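Local coordinates for protein ribose-5-phosphate isomerase RpiB (Thermotoga maritima, PDB 1O1X) that probably interconverts ribose 5-phosphate and ribulose 5-phosphate, an aldose-ketose isomerisation of the pentose phosphate pathway, at residues A95-F100 against V117-L122; A107-N112 against P139-R144; I15-D20 against I39-H44; A22-K27 against Y47-V52. All blocks are in the same frame, centred on the assembly; numbering follows the deposited sequence.

Interaction 1 of 4, residues A95-F100 against V117-L122; sequences AALCLF and VLPGRL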
# COMPACT_ATOMS: atom_id res chain seq x y z
N ALA A 95 6.42 -18.86 0.24
CA ALA A 95 5.15 -18.21 0.02
C ALA A 95 5.27 -16.73 0.34
O ALA A 95 5.61 -16.33 1.48
CB ALA A 95 4.08 -18.87 0.89
N ALA A 96 4.95 -15.90 -0.66
CA ALA A 96 5.20 -14.46 -0.59
C ALA A 96 3.89 -13.66 -0.64
O ALA A 96 3.19 -13.66 -1.66
CB ALA A 96 6.10 -14.01 -1.75
N LEU A 97 3.62 -12.95 0.43
CA LEU A 97 2.47 -12.05 0.57
C LEU A 97 2.81 -10.75 -0.18
O LEU A 97 3.70 -9.98 0.23
CB LEU A 97 2.22 -11.80 2.06
CG LEU A 97 1.11 -10.83 2.46
CD1 LEU A 97 -0.15 -11.11 1.73
CD2 LEU A 97 0.88 -10.81 3.98
N CYS A 98 2.14 -10.52 -1.30
CA CYS A 98 2.43 -9.39 -2.17
C CYS A 98 1.22 -8.50 -2.31
O CYS A 98 0.13 -8.96 -2.70
CB CYS A 98 2.86 -9.89 -3.55
SG CYS A 98 4.36 -10.93 -3.55
N LEU A 99 1.41 -7.22 -2.00
CA LEU A 99 0.31 -6.25 -2.07
C LEU A 99 0.34 -5.37 -3.31
O LEU A 99 -0.60 -4.61 -3.59
CB LEU A 99 0.30 -5.37 -0.82
CG LEU A 99 -0.74 -5.83 0.21
CD1 LEU A 99 -0.38 -7.24 0.71
CD2 LEU A 99 -0.82 -4.81 1.36
N PHE A 100 1.46 -5.40 -4.03
CA PHE A 100 1.58 -4.68 -5.31
C PHE A 100 2.63 -5.40 -6.21
O PHE A 100 3.43 -6.22 -5.70
CB PHE A 100 1.84 -3.15 -5.14
CG PHE A 100 3.06 -2.80 -4.31
CD1 PHE A 100 2.97 -2.71 -2.93
CD2 PHE A 100 4.29 -2.54 -4.92
CE1 PHE A 100 4.10 -2.38 -2.17
CE2 PHE A 100 5.38 -2.22 -4.18
CZ PHE A 100 5.30 -2.16 -2.82
N VAL A 117 0.86 -15.20 -2.22
CA VAL A 117 -0.22 -15.02 -1.28
C VAL A 117 -0.82 -13.63 -1.50
O VAL A 117 -0.10 -12.61 -1.54
CB VAL A 117 0.28 -15.18 0.20
CG1 VAL A 117 -0.85 -14.91 1.18
CG2 VAL A 117 0.93 -16.54 0.43
N LEU A 118 -2.14 -13.60 -1.58
CA LEU A 118 -2.89 -12.39 -1.80
C LEU A 118 -3.91 -12.15 -0.70
O LEU A 118 -4.55 -13.07 -0.22
CB LEU A 118 -3.66 -12.47 -3.13
CG LEU A 118 -2.84 -12.67 -4.39
CD1 LEU A 118 -3.74 -13.02 -5.57
CD2 LEU A 118 -2.05 -11.42 -4.68
N PRO A 119 -4.09 -10.89 -0.33
CA PRO A 119 -5.11 -10.50 0.62
C PRO A 119 -6.49 -10.21 -0.00
O PRO A 119 -6.74 -9.10 -0.54
CB PRO A 119 -4.55 -9.24 1.21
CG PRO A 119 -3.80 -8.63 0.12
CD PRO A 119 -3.28 -9.75 -0.75
N GLY A 120 -7.40 -11.15 0.18
CA GLY A 120 -8.71 -11.14 -0.46
C GLY A 120 -9.65 -10.05 -0.09
O GLY A 120 -10.54 -9.75 -0.83
N ARG A 121 -9.48 -9.43 1.07
CA ARG A 121 -10.30 -8.29 1.47
C ARG A 121 -9.62 -6.94 1.33
O ARG A 121 -10.26 -5.93 1.58
CB ARG A 121 -10.69 -8.42 2.93
CG ARG A 121 -11.44 -9.65 3.27
CD ARG A 121 -12.71 -9.84 2.53
NE ARG A 121 -13.67 -10.45 3.43
CZ ARG A 121 -14.89 -10.78 3.09
NH1 ARG A 121 -15.32 -10.56 1.83
NH2 ARG A 121 -15.69 -11.33 4.00
N LEU A 122 -8.33 -6.92 1.03
CA LEU A 122 -7.56 -5.71 1.06
C LEU A 122 -7.31 -5.13 -0.35
O LEU A 122 -7.27 -3.92 -0.49
CB LEU A 122 -6.22 -5.92 1.74
CG LEU A 122 -6.22 -6.38 3.20
CD1 LEU A 122 -4.78 -6.42 3.66
CD2 LEU A 122 -7.06 -5.53 4.11
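At one margin of the chain's five-stranded parallel sheet, the outermost strand 95-97 pairs with the end of strand 115-117, L97 lying beside V117. Two backbone hydrogen bonds join them. V117 N gives its proton to A96 O at 2.8 Å, approaching from above the carbonyl plane, and V117 O receives C98 N at 3.1 Å, nearly along the C=O axis. V117 thus donates and accepts toward the same neighbouring strand, as parallel pairing demands.

The branched side chain of V117 fills the angle between two neighbours. Its CG2 meets A95 CB at 3.9 Å; CG1, anti to the backbone N (chi1 177°), meets L97 CD1, also at 3.9 Å. The methyl of A95 suits a place shared with A87 of helix 81-87. Beyond the strands, P119 lies against segment 95-100; in one of two conformers, L99 CD1 lies 3.7 Å from P119 CG, a doubtful contact. A proline fits here because its compact ring supplies apolar carbon and brings no N-H that would need a partner. C98 O, buried here, finds no polar partner; L118 CD2 and P119 CD lie beside it. M103 of the second subunit packs on L97. In Rossmann-like parallel sheets the loops after the strands' C-terminal ends commonly carry the site, and here 117-122 holds R121, predicted to bind the sugar phosphate.

Interaction 2 of 4, residues A107-N112 against P139-R144; sequences ARSHNN and PFDGGR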
# COMPACT_ATOMS: atom_id res chain seq x y z
N ALA A 107 9.75 -11.09 -5.05
CA ALA A 107 9.50 -12.41 -4.51
C ALA A 107 10.08 -13.49 -5.44
O ALA A 107 10.66 -14.47 -4.97
CB ALA A 107 8.00 -12.65 -4.29
N ARG A 108 9.94 -13.29 -6.75
CA ARG A 108 10.46 -14.19 -7.75
C ARG A 108 11.96 -14.04 -7.99
O ARG A 108 12.70 -15.01 -7.94
CB ARG A 108 9.69 -13.98 -9.05
CG ARG A 108 8.20 -14.44 -8.95
CD ARG A 108 7.96 -15.96 -8.87
NE ARG A 108 8.72 -16.58 -9.93
CZ ARG A 108 9.66 -17.50 -9.82
NH1 ARG A 108 9.94 -18.10 -8.69
NH2 ARG A 108 10.33 -17.81 -10.91
N SER A 109 12.38 -12.80 -8.23
CA SER A 109 13.77 -12.43 -8.57
C SER A 109 14.74 -12.80 -7.46
O SER A 109 15.82 -13.35 -7.74
CB SER A 109 13.91 -10.92 -8.80
OG SER A 109 13.27 -10.61 -10.01
N HIS A 110 14.35 -12.46 -6.22
CA HIS A 110 15.20 -12.65 -5.06
C HIS A 110 14.89 -13.86 -4.20
O HIS A 110 15.80 -14.49 -3.67
CB HIS A 110 15.19 -11.37 -4.21
CG HIS A 110 15.75 -10.17 -4.91
ND1 HIS A 110 15.97 -8.98 -4.26
CD2 HIS A 110 16.19 -10.01 -6.18
CE1 HIS A 110 16.50 -8.12 -5.12
NE2 HIS A 110 16.64 -8.72 -6.29
N ASN A 111 13.62 -14.19 -4.03
CA ASN A 111 13.24 -15.27 -3.11
C ASN A 111 12.85 -16.58 -3.82
O ASN A 111 12.50 -17.54 -3.14
CB ASN A 111 12.12 -14.83 -2.16
CG ASN A 111 12.42 -13.51 -1.45
OD1 ASN A 111 13.19 -13.44 -0.47
ND2 ASN A 111 11.82 -12.46 -1.93
N ASN A 112 12.88 -16.57 -5.16
CA ASN A 112 12.43 -17.71 -5.98
C ASN A 112 11.11 -18.26 -5.43
O ASN A 112 10.93 -19.46 -5.27
CB ASN A 112 13.50 -18.84 -6.01
CG ASN A 112 13.27 -19.83 -7.13
OD1 ASN A 112 12.49 -19.53 -8.05
ND2 ASN A 112 13.95 -21.00 -7.09
N PRO A 139 11.51 -14.37 -13.80
CA PRO A 139 12.47 -15.42 -13.47
C PRO A 139 13.22 -15.15 -12.15
O PRO A 139 13.33 -14.01 -11.68
CB PRO A 139 13.41 -15.41 -14.66
CG PRO A 139 13.40 -13.99 -15.18
CD PRO A 139 12.04 -13.44 -14.81
N PHE A 140 13.73 -16.22 -11.56
CA PHE A 140 14.66 -16.13 -10.45
C PHE A 140 16.04 -15.69 -10.93
O PHE A 140 16.53 -16.16 -11.97
CB PHE A 140 14.70 -17.49 -9.72
CG PHE A 140 15.67 -17.56 -8.55
CD1 PHE A 140 15.70 -16.56 -7.58
CD2 PHE A 140 16.50 -18.67 -8.41
CE1 PHE A 140 16.55 -16.67 -6.49
CE2 PHE A 140 17.34 -18.79 -7.35
CZ PHE A 140 17.38 -17.79 -6.39
N ASP A 141 16.64 -14.73 -10.21
CA ASP A 141 17.95 -14.21 -10.58
C ASP A 141 19.10 -15.14 -10.19
O ASP A 141 20.18 -15.02 -10.74
CB ASP A 141 18.24 -12.86 -9.92
CG ASP A 141 17.44 -11.72 -10.50
OD1 ASP A 141 16.85 -11.87 -11.61
OD2 ASP A 141 17.40 -10.61 -9.90
N GLY A 142 18.90 -16.03 -9.24
CA GLY A 142 20.02 -16.84 -8.76
C GLY A 142 21.03 -15.99 -8.01
O GLY A 142 20.69 -15.29 -7.07
N GLY A 143 22.29 -16.05 -8.42
CA GLY A 143 23.30 -15.24 -7.79
C GLY A 143 23.43 -15.47 -6.30
O GLY A 143 23.35 -16.60 -5.81
N ARG A 144 23.62 -14.37 -5.57
CA ARG A 144 23.79 -14.39 -4.14
C ARG A 144 22.52 -14.68 -3.37
O ARG A 144 22.58 -14.92 -2.17
CB ARG A 144 24.45 -13.10 -3.67
CG ARG A 144 25.84 -12.92 -4.27
CD ARG A 144 26.81 -14.07 -3.85
NE ARG A 144 28.23 -13.73 -4.00
CZ ARG A 144 29.21 -14.44 -3.49
NH1 ARG A 144 28.94 -15.55 -2.80
NH2 ARG A 144 30.43 -14.05 -3.66
O HOH W 1 14.28 -11.54 -12.32
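The phenyl ring of F140 is sandwiched: N112 CB stands over the centre of one face, 3.5 Å from the ring centroid in a CH-pi contact, and G142 N lies over the centre of the opposite face. The amide of N112 continues the stack, its plane only 4° from that of the ring. At the rim, near the ring plane, lie the carbonyl oxygens of R108 and H110, well placed to meet the slightly positive ring hydrogens. F140 CG, anti to the backbone N (chi1 179°), lies 3.6 Å from N112 CB.

R108 NH1 donates to N112 OD1 at 3.0 Å and so helps to fix the rotation of the amide; the same NH1 also bonds A113 O. An asparagine suits this place, offering a flat amide to the ring and an oxygen to the arginine, and it tolerates the positive phi with which the chain leaves helix 101-109. This C-terminal end of the helix is where the loop 139-144 docks, and S109 O takes D141 N on a lone pair at 2.9 Å. A water lies 2.7 Å from S109 OG and donates to P139 O and D141 OD1; S109 OG also has R105 O as a partner. An alanine in place of F140 would probably leave the N112 amide without its stacking partner and open a gap beside I149 of helix 145-152. D141 OD2 lies at the edge of the H110 ring, 4.0 Å from CD2; H110 is the predicted proton donor, and H145 stacks on its ring.

Interaction 3 of 4, residues I15-D20 against I39-H44; sequences IAIASD and IEVEDH
I15 and I17 on one strand and V41 on the next share a face of the sheet, and I17 CG2 meets V41 CG1 at 3.5 Å. Beneath these side chains the backbones satisfy each other in parallel pairing. I15 N donates to E40 O at 2.9 Å, and I15 O accepts E42 N at 2.8 Å; I17 repeats the pattern, its N bonded to E42 O and its O receiving H44 N, each at 2.9 Å. The isoleucines therefore use both backbone groups toward 39-44, while A16 and A18 turn theirs to strand 72-75 and the loop beyond it. The axes of strands 15-18 and 40-43 diverge by 32°, the twist usual for such sheets.

I17 CG2 sits between the backbone N and the carbonyl carbon, the crowded position, and from there touches V41. Beta-branched residues suit this extended backbone, which their side chains cover. On the face of A16, the small methyl lies at the edge of the H44 ring, A16 CB being 3.8 Å from NE2. The acids of the outer strand find their mates in lysines: K14 bridges E40 and E42, and D43 OD2 meets both K27 and K31. D43 OD1 accepts from G45 N, so both oxygens of that carboxylate are engaged.

This is a right-handed beta-alpha-beta crossover of a Rossmann-like sheet: helix 24-36 connects the strands and covers I17 and V41 through V30 and L34, whereas helix 54-66 packs against A16, A18 and H44.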
# COMPACT_ATOMS: atom_id res chain seq x y z
N ILE A 15 -1.17 -23.89 -12.12
CA ILE A 15 -1.37 -23.21 -10.85
C ILE A 15 -2.31 -24.02 -9.95
O ILE A 15 -3.34 -24.48 -10.41
CB ILE A 15 -2.03 -21.83 -11.10
CG1 ILE A 15 -1.18 -20.96 -12.06
CG2 ILE A 15 -2.36 -21.12 -9.79
CD1 ILE A 15 0.24 -20.74 -11.78
N ALA A 16 -1.92 -24.19 -8.69
CA ALA A 16 -2.78 -24.73 -7.64
C ALA A 16 -3.25 -23.53 -6.80
O ALA A 16 -2.44 -22.77 -6.30
CB ALA A 16 -2.02 -25.66 -6.79
N ILE A 17 -4.56 -23.35 -6.65
CA ILE A 17 -5.10 -22.21 -5.95
C ILE A 17 -6.01 -22.68 -4.83
O ILE A 17 -6.66 -23.72 -4.93
CB ILE A 17 -5.81 -21.26 -6.94
CG1 ILE A 17 -6.20 -19.92 -6.29
CG2 ILE A 17 -7.07 -21.92 -7.58
CD1 ILE A 17 -6.52 -18.82 -7.32
N ALA A 18 -6.05 -21.90 -3.76
CA ALA A 18 -6.95 -22.13 -2.65
C ALA A 18 -7.14 -20.86 -1.83
O ALA A 18 -6.30 -19.97 -1.82
CB ALA A 18 -6.45 -23.26 -1.77
N SER A 19 -8.27 -20.82 -1.15
CA SER A 19 -8.61 -19.73 -0.24
C SER A 19 -9.50 -20.21 0.91
O SER A 19 -10.12 -21.27 0.84
CB SER A 19 -9.35 -18.65 -0.99
OG SER A 19 -10.70 -19.00 -1.25
N ASP A 20 -9.59 -19.38 1.95
CA ASP A 20 -10.66 -19.57 2.91
C ASP A 20 -11.91 -18.84 2.42
O ASP A 20 -11.96 -18.37 1.27
CB ASP A 20 -10.20 -19.20 4.33
CG ASP A 20 -10.02 -17.71 4.55
OD1 ASP A 20 -10.13 -16.93 3.55
OD2 ASP A 20 -9.80 -17.25 5.72
N ILE A 39 -4.49 -20.88 -18.90
CA ILE A 39 -3.60 -21.42 -17.87
C ILE A 39 -4.36 -22.53 -17.11
O ILE A 39 -5.55 -22.37 -16.79
CB ILE A 39 -3.10 -20.31 -16.98
CG1 ILE A 39 -2.10 -19.45 -17.79
CG2 ILE A 39 -2.47 -20.85 -15.68
CD1 ILE A 39 -1.73 -18.17 -17.14
N GLU A 40 -3.70 -23.67 -16.92
CA GLU A 40 -4.25 -24.79 -16.19
C GLU A 40 -4.32 -24.44 -14.70
O GLU A 40 -3.32 -24.10 -14.09
CB GLU A 40 -3.40 -26.04 -16.43
CG GLU A 40 -3.98 -27.31 -15.80
CD GLU A 40 -3.10 -28.53 -15.90
OE1 GLU A 40 -1.98 -28.45 -16.53
OE2 GLU A 40 -3.54 -29.58 -15.31
N VAL A 41 -5.52 -24.50 -14.11
CA VAL A 41 -5.71 -24.17 -12.71
C VAL A 41 -6.40 -25.32 -11.99
O VAL A 41 -7.42 -25.83 -12.47
CB VAL A 41 -6.56 -22.89 -12.51
CG1 VAL A 41 -6.69 -22.57 -11.03
CG2 VAL A 41 -5.98 -21.70 -13.23
N GLU A 42 -5.82 -25.79 -10.88
CA GLU A 42 -6.47 -26.71 -9.97
C GLU A 42 -6.97 -25.95 -8.76
O GLU A 42 -6.19 -25.36 -8.00
CB GLU A 42 -5.53 -27.86 -9.56
CG GLU A 42 -5.63 -29.01 -10.56
CD GLU A 42 -4.64 -30.18 -10.31
OE1 GLU A 42 -4.02 -30.20 -9.20
OE2 GLU A 42 -4.51 -31.04 -11.26
N ASP A 43 -8.28 -25.95 -8.58
CA ASP A 43 -8.89 -25.21 -7.46
C ASP A 43 -9.14 -26.19 -6.33
O ASP A 43 -10.03 -27.03 -6.42
CB ASP A 43 -10.18 -24.57 -7.95
CG ASP A 43 -10.91 -23.75 -6.89
OD1 ASP A 43 -10.44 -23.59 -5.73
OD2 ASP A 43 -12.01 -23.24 -7.19
N HIS A 44 -8.36 -26.05 -5.27
CA HIS A 44 -8.46 -26.85 -4.05
C HIS A 44 -9.52 -26.35 -3.06
O HIS A 44 -9.68 -26.94 -2.00
CB HIS A 44 -7.11 -26.93 -3.37
CG HIS A 44 -6.07 -27.63 -4.17
ND1 HIS A 44 -5.85 -28.99 -4.08
CD2 HIS A 44 -5.21 -27.17 -5.10
CE1 HIS A 44 -4.88 -29.33 -4.91
NE2 HIS A 44 -4.48 -28.24 -5.55

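Interaction 4 of 4, residues A22-K27 against Y47-V52; sequences AAFELK and YSEESV
The nearest CA atoms of the two segments, those of F24 and E49, are 6.4 Å apart, with no direct hydrogen bond between 22-27 and 47-52. The start of helix 24-36 here faces the loop between strand 40-43 and helix 54-66; the E49 side chain is about 5 Å from those of H21 and R121, predicted to bind the sugar phosphate. F24 CG is anti to the backbone N (chi1 176°); S48 CA stands over the centre of one ring face, and CE1 comes within 3.5 Å of Y47 C. E49 adds its aliphatic part, CG lying 3.8 Å from F24 CD2. A glutamate suits this exposed place, its methylenes packing against the phenyl while the carboxylate stays in water. An alanine in place of F24 would probably strip the Y47 and S48 backbone of apolar cover and leave the E49 chain freer to turn.

S48 OG accepts from E50 N in an ST turn, while buried S48 N has no partner. A water accepts from E25 N at 3.0 Å and lies 2.8 Å from E49 OE2. E25 and E49 probably carry like charges, so the polar link is left to water and the F24 ring carries the packing.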
# COMPACT_ATOMS: atom_id res chain seq x y z
N ALA A 22 -13.22 -15.98 3.49
CA ALA A 22 -13.05 -14.52 3.44
C ALA A 22 -12.48 -14.04 2.07
O ALA A 22 -12.82 -12.96 1.61
CB ALA A 22 -12.14 -14.04 4.53
N ALA A 23 -11.66 -14.86 1.43
CA ALA A 23 -11.08 -14.47 0.16
C ALA A 23 -11.65 -15.28 -1.00
O ALA A 23 -11.07 -15.24 -2.07
CB ALA A 23 -9.56 -14.61 0.20
N PHE A 24 -12.79 -15.96 -0.79
CA PHE A 24 -13.42 -16.76 -1.83
C PHE A 24 -13.70 -15.95 -3.09
O PHE A 24 -13.49 -16.41 -4.20
CB PHE A 24 -14.75 -17.40 -1.33
CG PHE A 24 -15.51 -18.18 -2.40
CD1 PHE A 24 -15.07 -19.41 -2.83
CD2 PHE A 24 -16.66 -17.66 -2.96
CE1 PHE A 24 -15.76 -20.10 -3.82
CE2 PHE A 24 -17.33 -18.36 -3.94
CZ PHE A 24 -16.87 -19.57 -4.37
N GLU A 25 -14.23 -14.75 -2.94
CA GLU A 25 -14.61 -13.95 -4.10
C GLU A 25 -13.43 -13.60 -4.97
O GLU A 25 -13.48 -13.76 -6.19
CB GLU A 25 -15.32 -12.69 -3.65
CG GLU A 25 -15.84 -11.81 -4.77
CD GLU A 25 -16.33 -10.47 -4.22
OE1 GLU A 25 -17.28 -10.47 -3.41
OE2 GLU A 25 -15.69 -9.42 -4.53
N LEU A 26 -12.34 -13.18 -4.35
CA LEU A 26 -11.16 -12.81 -5.11
C LEU A 26 -10.54 -14.08 -5.71
O LEU A 26 -10.04 -14.04 -6.82
CB LEU A 26 -10.15 -12.03 -4.29
CG LEU A 26 -8.91 -11.55 -5.05
CD1 LEU A 26 -9.24 -10.64 -6.19
CD2 LEU A 26 -7.92 -10.88 -4.15
N LYS A 27 -10.56 -15.18 -4.97
CA LYS A 27 -10.00 -16.46 -5.44
C LYS A 27 -10.70 -16.86 -6.76
O LYS A 27 -10.06 -17.24 -7.70
CB LYS A 27 -10.17 -17.55 -4.38
CG LYS A 27 -9.56 -18.92 -4.77
CD LYS A 27 -10.51 -19.90 -5.38
CE LYS A 27 -11.36 -20.59 -4.31
NZ LYS A 27 -12.41 -21.46 -4.94
N TYR A 47 -15.14 -23.82 -1.61
CA TYR A 47 -16.06 -23.76 -2.75
C TYR A 47 -17.33 -22.96 -2.43
O TYR A 47 -18.26 -22.91 -3.23
CB TYR A 47 -16.40 -25.19 -3.22
CG TYR A 47 -15.15 -25.96 -3.60
CD1 TYR A 47 -14.39 -25.60 -4.72
CD2 TYR A 47 -14.71 -27.05 -2.86
CE1 TYR A 47 -13.23 -26.34 -5.08
CE2 TYR A 47 -13.58 -27.78 -3.24
CZ TYR A 47 -12.84 -27.40 -4.34
OH TYR A 47 -11.70 -28.11 -4.68
N SER A 48 -17.33 -22.33 -1.26
CA SER A 48 -18.37 -21.39 -0.85
C SER A 48 -17.83 -20.36 0.17
O SER A 48 -16.67 -20.38 0.57
CB SER A 48 -19.51 -22.14 -0.17
OG SER A 48 -19.10 -22.57 1.12
N GLU A 49 -18.73 -19.50 0.63
CA GLU A 49 -18.43 -18.56 1.68
C GLU A 49 -18.75 -19.07 3.12
O GLU A 49 -18.57 -18.31 4.08
CB GLU A 49 -19.12 -17.23 1.39
CG GLU A 49 -18.47 -16.55 0.18
CD GLU A 49 -18.96 -15.14 -0.06
OE1 GLU A 49 -20.15 -14.86 0.23
OE2 GLU A 49 -18.15 -14.34 -0.58
N GLU A 50 -19.12 -20.34 3.26
CA GLU A 50 -19.27 -20.92 4.60
C GLU A 50 -17.90 -20.93 5.28
O GLU A 50 -16.86 -21.18 4.66
CB GLU A 50 -19.86 -22.34 4.56
CG GLU A 50 -19.76 -23.10 5.88
CD GLU A 50 -20.58 -24.38 5.94
OE1 GLU A 50 -21.64 -24.45 5.26
OE2 GLU A 50 -20.19 -25.31 6.68
N SER A 51 -17.91 -20.66 6.58
CA SER A 51 -16.69 -20.47 7.33
C SER A 51 -15.80 -21.71 7.34
O SER A 51 -16.26 -22.79 7.61
CB SER A 51 -17.05 -20.04 8.77
OG SER A 51 -15.86 -19.96 9.53
N VAL A 52 -14.52 -21.55 6.99
CA VAL A 52 -13.52 -22.63 7.05
C VAL A 52 -12.22 -22.08 7.64
O VAL A 52 -12.10 -20.87 7.89
CB VAL A 52 -13.23 -23.28 5.64
CG1 VAL A 52 -14.50 -23.94 5.05
CG2 VAL A 52 -12.63 -22.25 4.67
O HOH W 2 -15.41 -13.99 -0.29

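Interactions 1 and 3 lie toward the two margins of one parallel sheet, their centres 15 Å apart and without touching. Interaction 4 adjoins interaction 3, since helix 24-36 links the paired strands: S19 OG lies 3.6 Å from F24 CA. It also touches interaction 1, where G120 CA packs 3.6 Å from A23 CB. Interaction 2 meets interaction 1 through A96 CB and A107 CB, 3.5 Å apart, but lies about 31 Å, centre to centre, from interaction 4. The predicted sugar-phosphate site draws on several of them: D20 from interaction 3, R121 from interaction 1, and H110, N111 and R144 from interaction 2.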